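Local coordinates for thiosulfate reductase (Thermus thermophilus, PDB 2VPZ), which probably reduces sulfur compounds such as polysulfide or thiosulfate, as a molybdenum enzyme that binds two molybdopterin guanine dinucleotides and a [4Fe-4S] cluster, at residues Arg177-Ala180 with Ser181-Phe185; Gly207-Ile210 with Gly211-Thr214; Thr256-Ala259 with Leu260-Trp264. One frame throughout, in Å; residues are numbered along the deposited sequence.

Overall arrangement
The three contacts follow one another along the molybdopterin oxidoreductase portion of the chain. Contact 1 is the last turns of helix 168-184 and F185 after it. Contact 2 is the loop between strand 202-206, in a parallel sheet of four strands, and helix 216-227; contact 3 is T256 and the first turns of helix 257-270. Contacts 2 and 3 have centres about 21 Å apart yet grip different parts of one MGD: 207-214 holds its diphosphate and pterin, 256-264 its guanine. Contact 1, centred about 23 Å from contact 2 and about 18 Å from contact 3, is helix packing, though the side chain of R177 comes to about 8 Å from the molybdenum atom.

Contact 1. Residues Arg177-Ala180 with Ser181-Phe185; sequences REVA and SQWVF
V179 and W183, one turn apart, carry the side-chain contact in this last part of helix 168-184. F185 is the first residue to leave helical backbone angles, though its N still bonds S181 O. Four backbone bonds tie the turns together: S181 N to R177 O, Q182 N to E178 O, W183 N to V179 O and V184 N to A180 O. The third is the straightest, 168° at the hydrogen, with W183 N 3.1 Å from V179 O.

Among the apolar groups, V179 and W183 lie side by side and point the same way. V179 CG1 sits over one face of the indole in a CH-pi contact, 4.0 Å from the centroid of the five-membered ring and shifted toward its rim. The methyl is placed there by chi1 of 173°, which sets CG1 anti to the backbone N. Y593 also stacks on the indole, and A180 and V184 pack on helix 341-354.

Charge gathers at the start of the segment. R177 NE donates to E178 OE1 at 3.0 Å in a salt bridge between adjacent residues, while R177 NH2 pairs with E193 and E178 OE2 accepts from I189 N. Two carboxylates thus share one guanidinium, which probably limits its turning. E178 OE1 is met on its anti side, with R177 NE 31° out of the carboxylate plane.

Contact 2. Residues Gly207-Ile210 with Gly211-Thr214; sequences GHHI and GEDT. With MGD (2-amino-5,6-dimercapto-7-methyl-3,7,8a,9-tetrahydro-8-oxa-1,3,9,10-tetraaza-anthracen-4-one guanosine dinucleotide), chain I.
H209 and D213 face each other round a tight turn in the loop between strand 202-206 and helix 216-227, part of the MGD pocket. Two backbone bonds close the turn: G211 N donates to D213 O at 3.1 Å, and D213 N to H209 O, an oxygen less surely placed; I210 and D213 form a single beta bridge. G211 has a positive phi of 119° at which a CB would run into I210 O.

The H209 imidazole is sandwiched. D213 N lies over the centre of one face, and MGD C5' lies over the opposite face, 3.5 Å above the plane. H209 chi1 of 57° sets CG between the backbone N and the carbonyl carbon, putting that face against C5' and the ring edge toward O3A. E212 crosses the ring at about a right angle, its CB 3.8 Å from H209 ND1; the E212 carboxylate itself is held by R238 and T241 N.

Direct polar bonds reach the cofactor at three points. H209 NE2 donates to MGD O3A at 3.1 Å, the oxygen lying in the ring plane. D213 OD1 accepts from MGD N22 at 2.9 Å and also from H215 N. T214 N gives a nearly straight bond, 172°, to MGD N20 at 3.1 Å. With an alanine at H209, MGD O3A would probably lose this donor and a gap would open between D213 N and C5'.

Water 1 bonds H208 ND1 and MGD O2A, itself less surely placed; its link to D213 OD2 is too short to be trusted. The loop thus offers a donor to the phosphate side and both an acceptor and a donor to the pterin, a match likely to fix the cofactor's position as well as its orientation.

Contact 3. Residues Thr256-Ala259 with Leu260-Trp264; sequences TDTA and LLLAW. With MGD (2-amino-5,6-dimercapto-7-methyl-3,7,8a,9-tetrahydro-8-oxa-1,3,9,10-tetraaza-anthracen-4-one guanosine dinucleotide), chain I.
D257 OD2 accepts from guanine N1 of MGD at 2.9 Å, while D257 OD1 takes the exocyclic amine N2, also at 2.9 Å. This is a paired, bidentate grip of one carboxylate on two neighbouring N-H groups of guanine, bent similarly at both hydrogens (152° and 153°). It reads the N1 and N2 donors that distinguish guanine from adenine. A chi1 of -54° turns D257 CG beside its own backbone N and away from the carbonyl, which points the carboxylate at the guanine edge.

Behind it the helix is tied by L261 N to D257 O at 2.9 Å, L262 N to T258 O and A263 N to A259 O. Thus D257 binds the cofactor with its side chain and the next turn with its backbone. L261 CG and CD1 lie against D257 O, and L262 CG lies beside T258 O. L260 CD2 rests over a face of the indole of W264, one turn later, toward its rim.

Helix 257-270 is wedged among its neighbours: A259, L260 and A263 touch helix 298-305, T258 and L261 meet helix 341-354, and D257, L261 and W264 pack on strand 202-206.

Contact 1. Residues Arg177-Ala180 with Ser181-Phe185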
loop_
_atom_site.group_PDB
_atom_site.type_symbol
_atom_site.label_atom_id
_atom_site.label_comp_id
_atom_site.label_asym_id
_atom_site.label_seq_id
_atom_site.Cartn_x
_atom_site.Cartn_y
_atom_site.Cartn_z
ATOM N N ARG A 177 36.609 25.144 -8.312
ATOM C CA ARG A 177 36.936 24.156 -7.321
ATOM C C ARG A 177 38.390 23.629 -7.428
ATOM O O ARG A 177 38.963 23.212 -6.424
ATOM C CB ARG A 177 35.941 22.999 -7.362
ATOM C CG ARG A 177 36.050 22.124 -8.597
ATOM C CD ARG A 177 35.641 20.708 -8.242
ATOM N NE ARG A 177 36.013 19.701 -9.218
ATOM C CZ ARG A 177 35.323 18.596 -9.456
ATOM N NH1 ARG A 177 34.211 18.376 -8.775
ATOM N NH2 ARG A 177 35.733 17.726 -10.366
ATOM N N GLU A 178 38.982 23.655 -8.619
ATOM C CA GLU A 178 40.361 23.169 -8.787
ATOM C C GLU A 178 41.370 24.122 -8.122
ATOM O O GLU A 178 42.357 23.687 -7.513
ATOM C CB GLU A 178 40.726 22.943 -10.270
ATOM C CG GLU A 178 39.980 21.774 -10.959
ATOM C CD GLU A 178 39.933 20.485 -10.122
ATOM O OE1 GLU A 178 38.863 19.819 -10.100
ATOM O OE2 GLU A 178 40.966 20.134 -9.495
ATOM N N VAL A 179 41.097 25.417 -8.254
ATOM C CA VAL A 179 41.902 26.496 -7.678
ATOM C C VAL A 179 41.743 26.418 -6.134
ATOM O O VAL A 179 42.751 26.346 -5.413
ATOM C CB VAL A 179 41.441 27.897 -8.211
ATOM C CG1 VAL A 179 42.174 29.017 -7.469
ATOM C CG2 VAL A 179 41.685 27.989 -9.738
ATOM N N ALA A 180 40.500 26.424 -5.641
ATOM C CA ALA A 180 40.202 26.312 -4.206
ATOM C C ALA A 180 40.970 25.111 -3.592
ATOM O O ALA A 180 41.628 25.245 -2.550
ATOM C CB ALA A 180 38.655 26.141 -3.971
ATOM N N SER A 181 40.894 23.958 -4.256
ATOM C CA SER A 181 41.578 22.726 -3.850
ATOM C C SER A 181 43.135 22.826 -3.896
ATOM O O SER A 181 43.818 22.312 -3.001
ATOM C CB SER A 181 41.090 21.530 -4.699
ATOM O OG SER A 181 41.536 20.279 -4.222
ATOM N N GLN A 182 43.712 23.465 -4.912
ATOM C CA GLN A 182 45.176 23.591 -4.993
ATOM C C GLN A 182 45.735 24.425 -3.815
ATOM O O GLN A 182 46.758 24.069 -3.223
ATOM C CB GLN A 182 45.631 24.158 -6.358
ATOM C CG GLN A 182 45.725 23.101 -7.479
ATOM C CD GLN A 182 46.747 21.990 -7.181
ATOM O OE1 GLN A 182 47.562 22.106 -6.257
ATOM N NE2 GLN A 182 46.720 20.917 -7.978
ATOM N N TRP A 183 45.025 25.494 -3.455
ATOM C CA TRP A 183 45.356 26.390 -2.333
ATOM C C TRP A 183 45.141 25.761 -0.935
ATOM O O TRP A 183 45.964 25.932 -0.021
ATOM C CB TRP A 183 44.517 27.679 -2.389
ATOM C CG TRP A 183 44.712 28.670 -3.556
ATOM C CD1 TRP A 183 45.432 28.487 -4.726
ATOM C CD2 TRP A 183 44.148 29.989 -3.641
ATOM N NE1 TRP A 183 45.337 29.620 -5.515
ATOM C CE2 TRP A 183 44.562 30.553 -4.873
ATOM C CE3 TRP A 183 43.335 30.753 -2.783
ATOM C CZ2 TRP A 183 44.176 31.857 -5.274
ATOM C CZ3 TRP A 183 42.948 32.046 -3.171
ATOM C CH2 TRP A 183 43.376 32.581 -4.411
ATOM N N VAL A 184 44.023 25.062 -0.742
ATOM C CA VAL A 184 43.691 24.456 0.558
ATOM C C VAL A 184 44.439 23.128 0.864
ATOM O O VAL A 184 44.942 22.927 1.975
ATOM C CB VAL A 184 42.108 24.225 0.716
ATOM C CG1 VAL A 184 41.793 23.496 2.025
ATOM C CG2 VAL A 184 41.355 25.540 0.709
ATOM N N PHE A 185 44.530 22.248 -0.134
ATOM C CA PHE A 185 45.209 20.954 -0.023
ATOM C C PHE A 185 46.353 21.040 -1.001
ATOM O O PHE A 185 46.459 22.010 -1.718
ATOM C CB PHE A 185 44.243 19.835 -0.458
ATOM C CG PHE A 185 43.010 19.722 0.400
ATOM C CD1 PHE A 185 41.744 20.064 -0.090
ATOM C CD2 PHE A 185 43.121 19.257 1.705
ATOM C CE1 PHE A 185 40.594 19.944 0.729
ATOM C CE2 PHE A 185 42.006 19.130 2.532
ATOM C CZ PHE A 185 40.734 19.469 2.049
#

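Contact 2. Residues Gly207-Ile210 with Gly211-Thr214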
loop_
_atom_site.group_PDB
_atom_site.type_symbol
_atom_site.label_atom_id
_atom_site.label_comp_id
_atom_site.label_asym_id
_atom_site.label_seq_id
_atom_site.Cartn_x
_atom_site.Cartn_y
_atom_site.Cartn_z
ATOM N N GLY A 207 23.712 21.699 -4.884
ATOM C CA GLY A 207 23.478 21.865 -6.301
ATOM C C GLY A 207 23.897 20.744 -7.220
ATOM O O GLY A 207 23.757 20.687 -8.448
ATOM N N HIS A 208 24.487 19.782 -6.553
ATOM C CA HIS A 208 25.045 18.527 -7.095
ATOM C C HIS A 208 23.758 17.700 -7.465
ATOM O O HIS A 208 23.158 17.095 -6.586
ATOM C CB HIS A 208 25.840 17.900 -5.876
ATOM C CG HIS A 208 26.979 16.971 -6.210
ATOM N ND1 HIS A 208 27.006 16.111 -7.280
ATOM C CD2 HIS A 208 28.089 16.687 -5.509
ATOM C CE1 HIS A 208 28.078 15.347 -7.224
ATOM N NE2 HIS A 208 28.754 15.679 -6.149
ATOM N N HIS A 209 23.305 17.652 -8.712
ATOM C CA HIS A 209 22.136 16.832 -9.040
ATOM C C HIS A 209 22.508 15.392 -9.511
ATOM O O HIS A 209 22.919 15.206 -10.662
ATOM C CB HIS A 209 21.199 17.555 -10.091
ATOM C CG HIS A 209 21.828 17.939 -11.391
ATOM N ND1 HIS A 209 21.089 18.339 -12.482
ATOM C CD2 HIS A 209 23.096 17.971 -11.785
ATOM C CE1 HIS A 209 21.886 18.586 -13.498
ATOM N NE2 HIS A 209 23.121 18.365 -13.094
ATOM N N ILE A 210 22.427 14.401 -8.620
ATOM C CA ILE A 210 22.762 12.995 -8.935
ATOM C C ILE A 210 21.492 12.226 -9.310
ATOM O O ILE A 210 20.507 12.147 -8.555
ATOM C CB ILE A 210 23.531 12.238 -7.765
ATOM C CG1 ILE A 210 24.942 12.806 -7.576
ATOM C CG2 ILE A 210 23.593 10.724 -8.113
ATOM C CD1 ILE A 210 25.584 12.477 -6.200
ATOM N N GLY A 211 21.520 11.642 -10.501
ATOM C CA GLY A 211 20.371 10.946 -11.026
ATOM C C GLY A 211 19.944 11.631 -12.324
ATOM O O GLY A 211 19.333 10.987 -13.183
ATOM N N GLU A 212 20.215 12.934 -12.457
ATOM C CA GLU A 212 19.956 13.706 -13.691
ATOM C C GLU A 212 21.354 13.763 -14.360
ATOM O O GLU A 212 21.491 13.478 -15.566
ATOM C CB GLU A 212 19.364 15.114 -13.374
ATOM C CG GLU A 212 17.854 15.005 -13.048
ATOM C CD GLU A 212 17.274 16.204 -12.303
ATOM O OE1 GLU A 212 17.690 16.443 -11.147
ATOM O OE2 GLU A 212 16.394 16.897 -12.876
ATOM N N ASP A 213 22.370 14.124 -13.553
ATOM C CA ASP A 213 23.820 14.073 -13.914
ATOM C C ASP A 213 23.947 12.556 -13.694
ATOM O O ASP A 213 23.757 12.030 -12.586
ATOM C CB ASP A 213 24.708 14.878 -12.915
ATOM C CG ASP A 213 26.068 14.180 -12.584
ATOM O OD1 ASP A 213 26.517 13.275 -13.345
ATOM O OD2 ASP A 213 26.678 14.563 -11.570
ATOM N N THR A 214 24.299 11.862 -14.757
ATOM C CA THR A 214 24.267 10.435 -14.753
ATOM C C THR A 214 25.586 9.643 -14.915
ATOM O O THR A 214 25.601 8.496 -15.417
ATOM C CB THR A 214 23.101 10.057 -15.764
ATOM O OG1 THR A 214 22.227 9.105 -15.190
ATOM C CG2 THR A 214 23.628 9.639 -17.115
HETATM P PB MGD I . 25.330 21.566 -10.583
HETATM O O1B MGD I . 25.429 22.821 -11.357
HETATM O O2B MGD I . 25.945 21.455 -9.281
HETATM O O3B MGD I . 25.893 20.589 -11.717
HETATM O O3A MGD I . 26.257 18.580 -13.236
HETATM P PA MGD I . 26.483 19.106 -11.767
HETATM O O1A MGD I . 27.930 19.028 -11.615
HETATM O O2A MGD I . 25.775 18.230 -10.847
HETATM O "O5'" MGD I . 23.835 21.175 -10.391
HETATM C "C5'" MGD I . 22.701 21.470 -11.209
HETATM C "C4'" MGD I . 21.687 21.798 -10.125
HETATM O "O4'" MGD I . 22.194 23.018 -9.609
HETATM C "C3'" MGD I . 20.231 22.121 -10.554
HETATM O "O3'" MGD I . 19.273 21.385 -9.749
HETATM C "C2'" MGD I . 20.048 23.634 -10.273
HETATM O "O2'" MGD I . 18.827 23.829 -9.571
HETATM C "C1'" MGD I . 21.110 23.886 -9.232
HETATM N N9 MGD I . 21.402 25.285 -8.816
HETATM C C8 MGD I . 21.313 26.408 -9.596
HETATM N N7 MGD I . 21.643 27.532 -8.900
HETATM C C5 MGD I . 21.929 27.127 -7.635
HETATM C C6 MGD I . 22.266 27.809 -6.368
HETATM O O6 MGD I . 22.432 29.032 -6.411
HETATM N N1 MGD I . 22.468 27.080 -5.272
HETATM C C2 MGD I . 22.293 25.731 -5.258
HETATM N N2 MGD I . 22.507 25.019 -4.095
HETATM N N3 MGD I . 21.970 25.026 -6.386
HETATM C C4 MGD I . 21.779 25.651 -7.580
HETATM C C10 MGD I . 26.983 18.849 -14.417
HETATM C C11 MGD I . 27.904 17.682 -14.567
HETATM O O11 MGD I . 27.110 16.528 -14.882
HETATM C C12 MGD I . 29.121 17.955 -15.489
HETATM S S12 MGD I . 30.111 19.298 -15.272
HETATM C C13 MGD I . 29.478 17.121 -16.531
HETATM S S13 MGD I . 30.896 17.412 -17.428
HETATM C C14 MGD I . 28.642 15.916 -16.877
HETATM N N15 MGD I . 27.810 16.036 -18.017
HETATM C C16 MGD I . 26.686 15.265 -18.165
HETATM C C17 MGD I . 25.769 15.289 -19.360
HETATM O O17 MGD I . 26.055 16.025 -20.345
HETATM N N18 MGD I . 24.682 14.445 -19.402
HETATM C C19 MGD I . 24.415 13.683 -18.311
HETATM N N19 MGD I . 23.317 12.953 -18.359
HETATM N N20 MGD I . 25.152 13.610 -17.152
HETATM C C21 MGD I . 26.299 14.352 -17.082
HETATM N N22 MGD I . 27.067 14.370 -16.005
HETATM C C23 MGD I . 27.875 15.487 -15.642
HETATM O O HOH W 1 25.693 15.756 -9.700
HETATM O O HOH W 2 19.147 15.122 -8.963
#

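Contact 3. Residues Thr256-Ala259 with Leu260-Trp264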
loop_
_atom_site.group_PDB
_atom_site.type_symbol
_atom_site.label_atom_id
_atom_site.label_comp_id
_atom_site.label_asym_id
_atom_site.label_seq_id
_atom_site.Cartn_x
_atom_site.Cartn_y
_atom_site.Cartn_z
ATOM N N THR A 256 23.183 32.273 -2.958
ATOM C CA THR A 256 23.270 32.547 -1.545
ATOM C C THR A 256 23.935 31.456 -0.646
ATOM O O THR A 256 23.944 31.565 0.589
ATOM C CB THR A 256 21.781 32.873 -1.090
ATOM O OG1 THR A 256 21.687 34.203 -0.627
ATOM C CG2 THR A 256 21.242 31.888 -0.062
ATOM N N ASP A 257 24.550 30.459 -1.280
ATOM C CA ASP A 257 25.208 29.329 -0.614
ATOM C C ASP A 257 26.408 29.618 0.270
ATOM O O ASP A 257 26.685 28.888 1.234
ATOM C CB ASP A 257 25.599 28.265 -1.645
ATOM C CG ASP A 257 24.434 27.801 -2.507
ATOM O OD1 ASP A 257 23.916 26.686 -2.259
ATOM O OD2 ASP A 257 24.028 28.559 -3.397
ATOM N N THR A 258 27.145 30.666 -0.043
ATOM C CA THR A 258 28.296 30.960 0.787
ATOM C C THR A 258 27.846 31.455 2.190
ATOM O O THR A 258 28.564 31.243 3.156
ATOM C CB THR A 258 29.264 31.995 0.121
ATOM O OG1 THR A 258 29.373 31.732 -1.273
ATOM C CG2 THR A 258 30.668 31.891 0.768
ATOM N N ALA A 259 26.663 32.070 2.305
ATOM C CA ALA A 259 26.161 32.538 3.617
ATOM C C ALA A 259 25.758 31.363 4.540
ATOM O O ALA A 259 25.892 31.435 5.768
ATOM C CB ALA A 259 24.960 33.516 3.457
ATOM N N LEU A 260 25.239 30.300 3.910
ATOM C CA LEU A 260 24.811 29.060 4.572
ATOM C C LEU A 260 26.122 28.285 4.953
ATOM O O LEU A 260 26.238 27.725 6.058
ATOM C CB LEU A 260 23.850 28.251 3.660
ATOM C CG LEU A 260 23.033 27.002 4.051
ATOM C CD1 LEU A 260 23.641 25.741 3.419
ATOM C CD2 LEU A 260 22.930 26.865 5.585
ATOM N N LEU A 261 27.123 28.273 4.079
ATOM C CA LEU A 261 28.397 27.612 4.407
ATOM C C LEU A 261 29.138 28.364 5.564
ATOM O O LEU A 261 29.588 27.727 6.508
ATOM C CB LEU A 261 29.287 27.441 3.155
ATOM C CG LEU A 261 28.779 26.359 2.173
ATOM C CD1 LEU A 261 29.322 26.601 0.749
ATOM C CD2 LEU A 261 29.153 24.955 2.686
ATOM N N LEU A 262 29.238 29.694 5.507
ATOM C CA LEU A 262 29.882 30.480 6.589
ATOM C C LEU A 262 29.201 30.281 7.976
ATOM O O LEU A 262 29.888 30.177 9.002
ATOM C CB LEU A 262 29.931 31.994 6.258
ATOM C CG LEU A 262 30.788 32.438 5.061
ATOM C CD1 LEU A 262 30.578 33.927 4.781
ATOM C CD2 LEU A 262 32.275 32.141 5.316
ATOM N N ALA A 263 27.866 30.229 7.999
ATOM C CA ALA A 263 27.085 30.026 9.238
ATOM C C ALA A 263 27.217 28.591 9.803
ATOM O O ALA A 263 26.989 28.358 10.992
ATOM C CB ALA A 263 25.577 30.398 9.034
ATOM N N TRP A 264 27.557 27.628 8.955
ATOM C CA TRP A 264 27.790 26.263 9.416
ATOM C C TRP A 264 29.223 26.227 9.991
ATOM O O TRP A 264 29.483 25.551 10.992
ATOM C CB TRP A 264 27.636 25.222 8.297
ATOM C CG TRP A 264 26.208 24.789 7.993
ATOM C CD1 TRP A 264 25.095 24.974 8.780
ATOM C CD2 TRP A 264 25.749 24.094 6.821
ATOM N NE1 TRP A 264 23.986 24.444 8.161
ATOM C CE2 TRP A 264 24.356 23.898 6.963
ATOM C CE3 TRP A 264 26.385 23.618 5.664
ATOM C CZ2 TRP A 264 23.578 23.239 5.980
ATOM C CZ3 TRP A 264 25.624 22.963 4.683
ATOM C CH2 TRP A 264 24.229 22.782 4.853
HETATM P PB MGD I . 25.330 21.566 -10.583
HETATM O O1B MGD I . 25.429 22.821 -11.357
HETATM O O2B MGD I . 25.945 21.455 -9.281
HETATM O O3B MGD I . 25.893 20.589 -11.717
HETATM O O3A MGD I . 26.257 18.580 -13.236
HETATM P PA MGD I . 26.483 19.106 -11.767
HETATM O O1A MGD I . 27.930 19.028 -11.615
HETATM O O2A MGD I . 25.775 18.230 -10.847
HETATM O "O5'" MGD I . 23.835 21.175 -10.391
HETATM C "C5'" MGD I . 22.701 21.470 -11.209
HETATM C "C4'" MGD I . 21.687 21.798 -10.125
HETATM O "O4'" MGD I . 22.194 23.018 -9.609
HETATM C "C3'" MGD I . 20.231 22.121 -10.554
HETATM O "O3'" MGD I . 19.273 21.385 -9.749
HETATM C "C2'" MGD I . 20.048 23.634 -10.273
HETATM O "O2'" MGD I . 18.827 23.829 -9.571
HETATM C "C1'" MGD I . 21.110 23.886 -9.232
HETATM N N9 MGD I . 21.402 25.285 -8.816
HETATM C C8 MGD I . 21.313 26.408 -9.596
HETATM N N7 MGD I . 21.643 27.532 -8.900
HETATM C C5 MGD I . 21.929 27.127 -7.635
HETATM C C6 MGD I . 22.266 27.809 -6.368
HETATM O O6 MGD I . 22.432 29.032 -6.411
HETATM N N1 MGD I . 22.468 27.080 -5.272
HETATM C C2 MGD I . 22.293 25.731 -5.258
HETATM N N2 MGD I . 22.507 25.019 -4.095
HETATM N N3 MGD I . 21.970 25.026 -6.386
HETATM C C4 MGD I . 21.779 25.651 -7.580
HETATM C C10 MGD I . 26.983 18.849 -14.417
HETATM C C11 MGD I . 27.904 17.682 -14.567
HETATM O O11 MGD I . 27.110 16.528 -14.882
HETATM C C12 MGD I . 29.121 17.955 -15.489
HETATM S S12 MGD I . 30.111 19.298 -15.272
HETATM C C13 MGD I . 29.478 17.121 -16.531
HETATM S S13 MGD I . 30.896 17.412 -17.428
HETATM C C14 MGD I . 28.642 15.916 -16.877
HETATM N N15 MGD I . 27.810 16.036 -18.017
HETATM C C16 MGD I . 26.686 15.265 -18.165
HETATM C C17 MGD I . 25.769 15.289 -19.360
HETATM O O17 MGD I . 26.055 16.025 -20.345
HETATM N N18 MGD I . 24.682 14.445 -19.402
HETATM C C19 MGD I . 24.415 13.683 -18.311
HETATM N N19 MGD I . 23.317 12.953 -18.359
HETATM N N20 MGD I . 25.152 13.610 -17.152
HETATM C C21 MGD I . 26.299 14.352 -17.082
HETATM N N22 MGD I . 27.067 14.370 -16.005
HETATM C C23 MGD I . 27.875 15.487 -15.642
#